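Local coordinates for antifreeze protein (PDB 6EIO) that binds ice, probably through two faces of its beta-helix, and so acts as an antifreeze protein, at residues N46-I52 and M221-F226; T154-T158 and A182-T186; V194-I200 and A212-A218. One frame throughout, in Å; residues are numbered along the deposited sequence. Where two conformers were deposited one is given.

Contact 1: residues N46-I52 and M221-F226; sequences NTGATNI and MEGNTF
Two parallel chain segments round a corner side by side, strand to turn to strand, and bury 506 Å² between them. Asn46, near the end of strand 43-47, is extended and pairs in parallel with Met221 (CA-CA 4.6 Å). Both side chains point inward. The Asn46 side chain is t: its OD1 accepts from Thr50 OG1 at 2.6 Å and its ND2 donates to Gly48 O at 2.9 Å. Thr47 pairs with Glu222 on the outer face. Thr47 N donates to Met221 O (3.0 Å), and Gly223 N donates to Thr47 O (2.9 Å). A water joins Thr47 OG1 (2.6 Å) and Met221 O (2.8 Å). Gly48 then breaks the strand with phi 72°, and Ala49 is the centre of an inverse gamma turn. This is a corner between two faces of the beta-helix. It lies where an N-terminal coil stacks on the last coil, 169 residues further on. At Thr50 (m rotamer) the hydroxyl OG1 also accepts from Asn224 N (2.9 Å), so it ties its own turn to the neighbouring one. In that turn Gly223 has phi 53°, and Asn224 OD1 accepts from Glu222 N at 2.8 Å. The register shifts by one across the corner. Asn51 therefore pairs with Thr225 (CA-CA 5.1 Å), both side chains outward. Asn51 N donates to Asn224 O (2.9 Å) and Phe226 N to Asn51 O (3.0 Å). Ile52 (m, t) faces inward beside Phe226 (m): Ile52 CG1 lies 3.7 Å from Phe226 CD1, and Ile52 CD1 lies 4.1 Å from Met221 SD.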
# COMPACT_ATOMS: atom_id res chain seq x y z
N ASN A 46 -13.99 10.66 -4.82
CA ASN A 46 -13.16 11.66 -4.21
C ASN A 46 -14.00 12.84 -3.75
O ASN A 46 -14.95 13.26 -4.42
CB ASN A 46 -12.13 12.18 -5.18
CG ASN A 46 -11.31 13.26 -4.56
OD1 ASN A 46 -10.57 12.99 -3.61
ND2 ASN A 46 -11.50 14.51 -5.01
N THR A 47 -13.57 13.42 -2.63
CA THR A 47 -14.08 14.66 -2.07
C THR A 47 -12.91 15.64 -1.91
O THR A 47 -11.86 15.28 -1.35
CB THR A 47 -14.72 14.35 -0.68
OG1 THR A 47 -15.80 13.42 -0.88
CG2 THR A 47 -15.25 15.61 -0.02
N GLY A 48 -13.10 16.88 -2.36
CA GLY A 48 -12.13 17.92 -2.11
C GLY A 48 -10.82 17.80 -2.89
O GLY A 48 -10.70 17.07 -3.85
N ALA A 49 -9.82 18.63 -2.52
CA ALA A 49 -8.64 18.92 -3.36
C ALA A 49 -7.52 17.87 -3.32
O ALA A 49 -6.33 18.19 -3.18
CB ALA A 49 -8.05 20.29 -2.99
N THR A 50 -7.90 16.60 -3.41
CA THR A 50 -6.95 15.52 -3.56
C THR A 50 -6.05 15.79 -4.75
O THR A 50 -6.49 16.31 -5.78
CB THR A 50 -7.73 14.23 -3.76
OG1 THR A 50 -8.38 13.94 -2.51
CG2 THR A 50 -6.86 13.04 -4.18
N ASN A 51 -4.78 15.41 -4.61
CA ASN A 51 -3.84 15.48 -5.71
C ASN A 51 -3.15 14.13 -5.81
O ASN A 51 -2.59 13.65 -4.83
CB ASN A 51 -2.82 16.60 -5.51
CG ASN A 51 -2.05 16.90 -6.78
OD1 ASN A 51 -2.49 17.70 -7.61
ND2 ASN A 51 -0.90 16.26 -6.96
N ILE A 52 -3.17 13.55 -7.01
CA ILE A 52 -2.46 12.31 -7.32
C ILE A 52 -1.36 12.64 -8.32
O ILE A 52 -1.64 13.20 -9.38
CB ILE A 52 -3.41 11.26 -7.91
CG1 ILE A 52 -4.50 10.86 -6.91
CG2 ILE A 52 -2.63 10.04 -8.38
CD1 ILE A 52 -5.66 10.11 -7.53
N MET A 221 -11.42 8.71 -1.38
CA MET A 221 -10.41 9.70 -1.04
C MET A 221 -11.09 10.98 -0.58
O MET A 221 -12.18 11.34 -1.04
CB MET A 221 -9.52 9.97 -2.28
CG MET A 221 -8.64 8.79 -2.67
SD MET A 221 -7.91 8.95 -4.32
CE MET A 221 -9.37 8.75 -5.31
N GLU A 222 -10.42 11.69 0.32
CA GLU A 222 -10.87 13.01 0.75
C GLU A 222 -9.63 13.86 1.04
O GLU A 222 -8.89 13.62 1.99
CB GLU A 222 -11.79 12.90 1.97
CG GLU A 222 -12.32 14.26 2.39
CD GLU A 222 -13.57 14.26 3.28
OE1 GLU A 222 -14.07 13.18 3.62
OE2 GLU A 222 -14.01 15.38 3.60
N GLY A 223 -9.39 14.86 0.19
CA GLY A 223 -8.28 15.78 0.42
C GLY A 223 -6.93 15.12 0.63
O GLY A 223 -6.18 15.54 1.51
N ASN A 224 -6.60 14.12 -0.18
CA ASN A 224 -5.38 13.36 0.04
C ASN A 224 -4.25 13.79 -0.89
O ASN A 224 -4.48 14.40 -1.94
CB ASN A 224 -5.65 11.87 -0.18
CG ASN A 224 -6.74 11.37 0.72
OD1 ASN A 224 -7.78 10.89 0.25
ND2 ASN A 224 -6.52 11.51 2.02
N THR A 225 -3.02 13.42 -0.52
CA THR A 225 -1.87 13.56 -1.40
C THR A 225 -1.30 12.17 -1.67
O THR A 225 -0.92 11.47 -0.73
CB THR A 225 -0.79 14.43 -0.76
OG1 THR A 225 -1.39 15.68 -0.43
CG2 THR A 225 0.40 14.62 -1.71
N PHE A 226 -1.24 11.81 -2.95
CA PHE A 226 -0.64 10.54 -3.38
C PHE A 226 0.56 10.84 -4.27
O PHE A 226 0.44 11.60 -5.23
CB PHE A 226 -1.64 9.73 -4.22
CG PHE A 226 -2.83 9.22 -3.46
CD1 PHE A 226 -3.99 9.98 -3.35
CD2 PHE A 226 -2.80 7.96 -2.88
CE1 PHE A 226 -5.09 9.49 -2.66
CE2 PHE A 226 -3.88 7.48 -2.17
CZ PHE A 226 -5.02 8.24 -2.04
O HOH W 1 -14.86 10.99 -0.53
O HOH W 2 -4.81 17.34 -1.14
O HOH W 3 0.64 14.44 -5.49

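Contact 2: residues T154-T158 and A182-T186; sequences TLTTT and ASFGT
This is a parallel strand pairing between successive coils of the beta-helix, inside the sheet that also holds strands 128-130 and 200-202. Strands 155-157 and 182-184 run 4.7 Å apart with an angle of 10° between their directions. The register is direct: Leu155 lies by Ala182 (CA-CA 4.6 Å) and Thr156 by Ser183 (4.8 Å). Ser183 N donates to Leu155 O at 2.9 Å, and Thr157 N donates to Ser183 O at 3.0 Å. Leu155 and Ala182 point inward, with their CB atoms 4.1 Å apart. Leu155 is t, p, and its CD2 reaches the edge of the Phe184 ring, 4.0 Å from CZ. Phe184 (m) also meets the rings of Phe190 and Phe202. Thr156 and Ser183 point outward, Thr156 CG2 to Ser183 CB being 4.2 Å. Thr157 takes the p rotamer. Its OG1 accepts from Gly185 N at 3.0 Å and is hydrogen-bonded to Thr188 OG1. Gly185 N also makes a weak bond to Thr157 O (3.1 Å). A CB on Gly185 would clash with Thr157 O. The two faces thus differ in chemistry. The inner one is mostly apolar, and its buried threonine hydroxyl is satisfied where the strands end. The outer one carries the small hydroxyl residues Thr156 and Ser183, which is consistent with a surface that could meet ice.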
# COMPACT_ATOMS: atom_id res chain seq x y z
N THR A 154 -8.41 -6.66 8.06
CA THR A 154 -8.28 -5.26 7.69
C THR A 154 -6.95 -4.66 8.14
O THR A 154 -6.28 -5.16 9.04
CB THR A 154 -9.43 -4.44 8.29
OG1 THR A 154 -9.35 -4.53 9.71
CG2 THR A 154 -10.79 -4.92 7.81
N LEU A 155 -6.62 -3.55 7.48
CA LEU A 155 -5.48 -2.70 7.82
C LEU A 155 -6.01 -1.30 8.08
O LEU A 155 -6.65 -0.72 7.20
CB LEU A 155 -4.50 -2.66 6.63
CG LEU A 155 -3.35 -1.66 6.75
CD1 LEU A 155 -2.46 -1.92 7.94
CD2 LEU A 155 -2.54 -1.68 5.45
N THR A 156 -5.75 -0.74 9.26
CA THR A 156 -6.30 0.57 9.60
C THR A 156 -5.28 1.40 10.36
O THR A 156 -4.34 0.89 10.98
CB THR A 156 -7.58 0.49 10.42
OG1 THR A 156 -7.29 -0.12 11.67
CG2 THR A 156 -8.65 -0.27 9.67
N THR A 157 -5.51 2.71 10.32
CA THR A 157 -4.78 3.65 11.16
C THR A 157 -5.75 4.64 11.78
O THR A 157 -6.75 5.03 11.18
CB THR A 157 -3.70 4.43 10.37
OG1 THR A 157 -4.34 5.22 9.38
CG2 THR A 157 -2.72 3.48 9.69
N THR A 158 -5.42 5.09 12.99
CA THR A 158 -6.11 6.23 13.58
C THR A 158 -5.52 7.52 13.00
O THR A 158 -4.51 7.52 12.30
CB THR A 158 -5.96 6.23 15.11
OG1 THR A 158 -4.58 6.11 15.39
CG2 THR A 158 -6.73 5.10 15.77
N ALA A 182 -8.80 -1.66 3.69
CA ALA A 182 -7.94 -0.78 4.46
C ALA A 182 -8.59 0.59 4.64
O ALA A 182 -9.27 1.09 3.73
CB ALA A 182 -6.58 -0.60 3.79
N SER A 183 -8.36 1.19 5.81
CA SER A 183 -8.89 2.53 6.08
C SER A 183 -7.86 3.33 6.87
O SER A 183 -7.42 2.94 7.96
CB SER A 183 -10.22 2.46 6.82
OG SER A 183 -10.99 3.65 6.67
N PHE A 184 -7.49 4.47 6.30
CA PHE A 184 -6.45 5.33 6.83
C PHE A 184 -7.06 6.60 7.41
O PHE A 184 -7.71 7.37 6.70
CB PHE A 184 -5.41 5.63 5.75
CG PHE A 184 -4.80 4.36 5.21
CD1 PHE A 184 -3.91 3.64 6.00
CD2 PHE A 184 -5.16 3.85 3.97
CE1 PHE A 184 -3.38 2.45 5.55
CE2 PHE A 184 -4.61 2.65 3.51
CZ PHE A 184 -3.73 1.96 4.31
N GLY A 185 -6.84 6.82 8.70
CA GLY A 185 -7.44 7.95 9.37
C GLY A 185 -6.88 9.28 8.90
O GLY A 185 -5.81 9.35 8.29
N THR A 186 -7.61 10.34 9.22
CA THR A 186 -7.21 11.69 8.82
C THR A 186 -5.74 11.94 9.12
O THR A 186 -5.24 11.56 10.18
CB THR A 186 -8.04 12.76 9.54
OG1 THR A 186 -7.94 12.58 10.96
CG2 THR A 186 -9.51 12.71 9.11

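Contact 3: residues V194-I200 and A212-A218; sequences VIALESI and ALARNGA. With SO4 (sulfate ion), chain F.
Ile200 CD1 fills the apolar centre: it sits 4.1 Å from the CB of Ala212 and 4.1 Å from the CB of Ala214. Its side chain is m, t. Val194 and Ala196 point to this same interior side. Ile195 and Leu213 point to the other face, with Ile195 CG1 4.3 Å from Leu213 CD1, and Ile195 packs on Tyr94 of helix 81-99. The backbones between these faces are parallel, 4.8 Å apart and at 13°. Val194 pairs with Ala212, Ile195 with Leu213, and Ala196 with Ala214. Leu213 N donates to Val194 O (2.8 Å), Ala196 N to Leu213 O (2.9 Å) and Arg215 N to Ala196 O (2.9 Å). Both segments then turn together. Asn216 N donates to Leu197 O (2.9 Å), and Gly217 N donates to Glu198 O (2.8 Å). A CB on Gly217 would clash with Glu198 O and Ser199 OG. Ser199 is m, and its OG accepts from Ala218 N at 2.9 Å. Ile200 N donates to Ala218 O at 2.9 Å, as the segments leave the turn. At the polar edge, Leu197 CD1 lies over one face of the Arg215 guanidinium, 3.5 Å from NH1. Arg215 makes a cation-pi contact with Tyr94. Its NH2 donates to sulfate O3 at 2.8 Å; the ion probably comes from the crystallisation liquor. Two stacked coils turning a corner in step, beside a helix that runs along one sheet, are characteristic of the beta-helix of the ice-binding-like family.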
# COMPACT_ATOMS: atom_id res chain seq x y z
N VAL A 194 -0.05 -0.90 -1.04
CA VAL A 194 -1.18 -1.55 -0.39
C VAL A 194 -1.98 -2.27 -1.47
O VAL A 194 -2.48 -1.62 -2.39
CB VAL A 194 -2.06 -0.52 0.36
CG1 VAL A 194 -3.23 -1.22 1.01
CG2 VAL A 194 -1.23 0.24 1.38
N ILE A 195 -2.09 -3.59 -1.36
CA ILE A 195 -2.86 -4.38 -2.32
C ILE A 195 -3.99 -5.03 -1.54
O ILE A 195 -3.75 -5.97 -0.77
CB ILE A 195 -2.02 -5.44 -3.04
CG1 ILE A 195 -0.66 -4.90 -3.47
CG2 ILE A 195 -2.83 -5.95 -4.23
CD1 ILE A 195 0.21 -5.93 -4.16
N ALA A 196 -5.20 -4.51 -1.72
CA ALA A 196 -6.36 -4.97 -0.97
C ALA A 196 -7.29 -5.77 -1.88
O ALA A 196 -7.51 -5.41 -3.04
CB ALA A 196 -7.15 -3.81 -0.37
N LEU A 197 -7.88 -6.83 -1.33
CA LEU A 197 -8.86 -7.58 -2.10
C LEU A 197 -10.10 -6.74 -2.38
O LEU A 197 -10.68 -6.81 -3.48
CB LEU A 197 -9.25 -8.85 -1.34
CG LEU A 197 -10.21 -9.78 -2.08
CD1 LEU A 197 -9.58 -10.30 -3.37
CD2 LEU A 197 -10.62 -10.92 -1.19
N GLU A 198 -10.54 -5.98 -1.38
CA GLU A 198 -11.80 -5.25 -1.44
C GLU A 198 -11.53 -3.76 -1.64
O GLU A 198 -11.19 -3.36 -2.76
CB GLU A 198 -12.69 -5.60 -0.24
CG GLU A 198 -13.12 -7.07 -0.25
CD GLU A 198 -14.07 -7.46 -1.40
OE1 GLU A 198 -14.57 -6.57 -2.14
OE2 GLU A 198 -14.32 -8.67 -1.56
N SER A 199 -11.69 -2.93 -0.61
CA SER A 199 -11.69 -1.49 -0.75
C SER A 199 -10.58 -0.84 0.06
O SER A 199 -10.02 -1.43 1.00
CB SER A 199 -13.03 -0.94 -0.31
OG SER A 199 -14.06 -1.33 -1.21
N ILE A 200 -10.25 0.40 -0.31
CA ILE A 200 -9.27 1.22 0.41
C ILE A 200 -9.85 2.61 0.55
O ILE A 200 -10.27 3.22 -0.44
CB ILE A 200 -7.91 1.28 -0.33
CG1 ILE A 200 -7.34 -0.11 -0.56
CG2 ILE A 200 -6.96 2.16 0.46
CD1 ILE A 200 -6.12 -0.13 -1.49
N ALA A 212 -2.06 2.65 -3.82
CA ALA A 212 -3.30 2.11 -3.27
C ALA A 212 -3.97 1.31 -4.37
O ALA A 212 -4.53 1.89 -5.30
CB ALA A 212 -4.21 3.23 -2.77
N LEU A 213 -3.89 -0.02 -4.27
CA LEU A 213 -4.30 -0.93 -5.34
C LEU A 213 -5.43 -1.82 -4.79
O LEU A 213 -5.17 -2.77 -4.05
CB LEU A 213 -3.11 -1.77 -5.82
CG LEU A 213 -1.86 -0.97 -6.20
CD1 LEU A 213 -0.74 -1.90 -6.61
CD2 LEU A 213 -2.13 0.07 -7.29
N ALA A 214 -6.67 -1.48 -5.13
CA ALA A 214 -7.83 -2.23 -4.69
C ALA A 214 -8.30 -3.11 -5.85
O ALA A 214 -8.55 -2.63 -6.96
CB ALA A 214 -8.95 -1.28 -4.27
N ARG A 215 -8.42 -4.40 -5.57
CA ARG A 215 -8.78 -5.35 -6.62
C ARG A 215 -10.26 -5.28 -6.98
O ARG A 215 -10.62 -5.01 -8.13
CB ARG A 215 -8.40 -6.77 -6.22
CG ARG A 215 -6.88 -6.99 -6.23
CD ARG A 215 -6.52 -8.43 -5.86
NE ARG A 215 -7.21 -9.38 -6.74
CZ ARG A 215 -7.39 -10.66 -6.48
NH1 ARG A 215 -6.85 -11.19 -5.39
NH2 ARG A 215 -8.11 -11.41 -7.31
N ASN A 216 -11.13 -5.57 -6.01
CA ASN A 216 -12.53 -5.76 -6.34
C ASN A 216 -13.44 -4.65 -5.86
O ASN A 216 -14.55 -4.51 -6.39
CB ASN A 216 -13.01 -7.12 -5.84
CG ASN A 216 -12.28 -8.25 -6.54
OD1 ASN A 216 -11.87 -8.12 -7.71
ND2 ASN A 216 -12.09 -9.35 -5.84
N GLY A 217 -12.99 -3.85 -4.90
CA GLY A 217 -13.78 -2.77 -4.36
C GLY A 217 -13.33 -1.41 -4.81
O GLY A 217 -12.79 -1.23 -5.91
N ALA A 218 -13.61 -0.43 -3.96
CA ALA A 218 -13.53 0.97 -4.32
C ALA A 218 -12.37 1.64 -3.61
O ALA A 218 -12.01 1.26 -2.49
CB ALA A 218 -14.81 1.68 -3.91
S SO4 F . -8.10 -15.16 -8.11
O1 SO4 F . -8.83 -16.41 -7.88
O2 SO4 F . -6.67 -15.44 -8.20
O3 SO4 F . -8.39 -14.21 -7.03
O4 SO4 F . -8.56 -14.59 -9.38

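All three contacts join neighbouring coils of one beta-helix. Contact 2 comes before contact 3 along the chain, and both fall between the two segments of contact 1. Contacts 1 and 2 share a parallel sheet, with centres 16 Å apart and no touch. Contacts 1 and 3 share another sheet, where strands 207-214 and 225-227 are neighbours; their centres are 17 Å apart. Contacts 2 and 3 lie 13 Å apart and touch: Ala182 N is 3.0 Å from Ser199 O, a probable hydrogen bond, and Phe184 packs on Ile200 and Val194. The core is therefore continuous from coil to coil. Contact 1 brings an early coil against the last one.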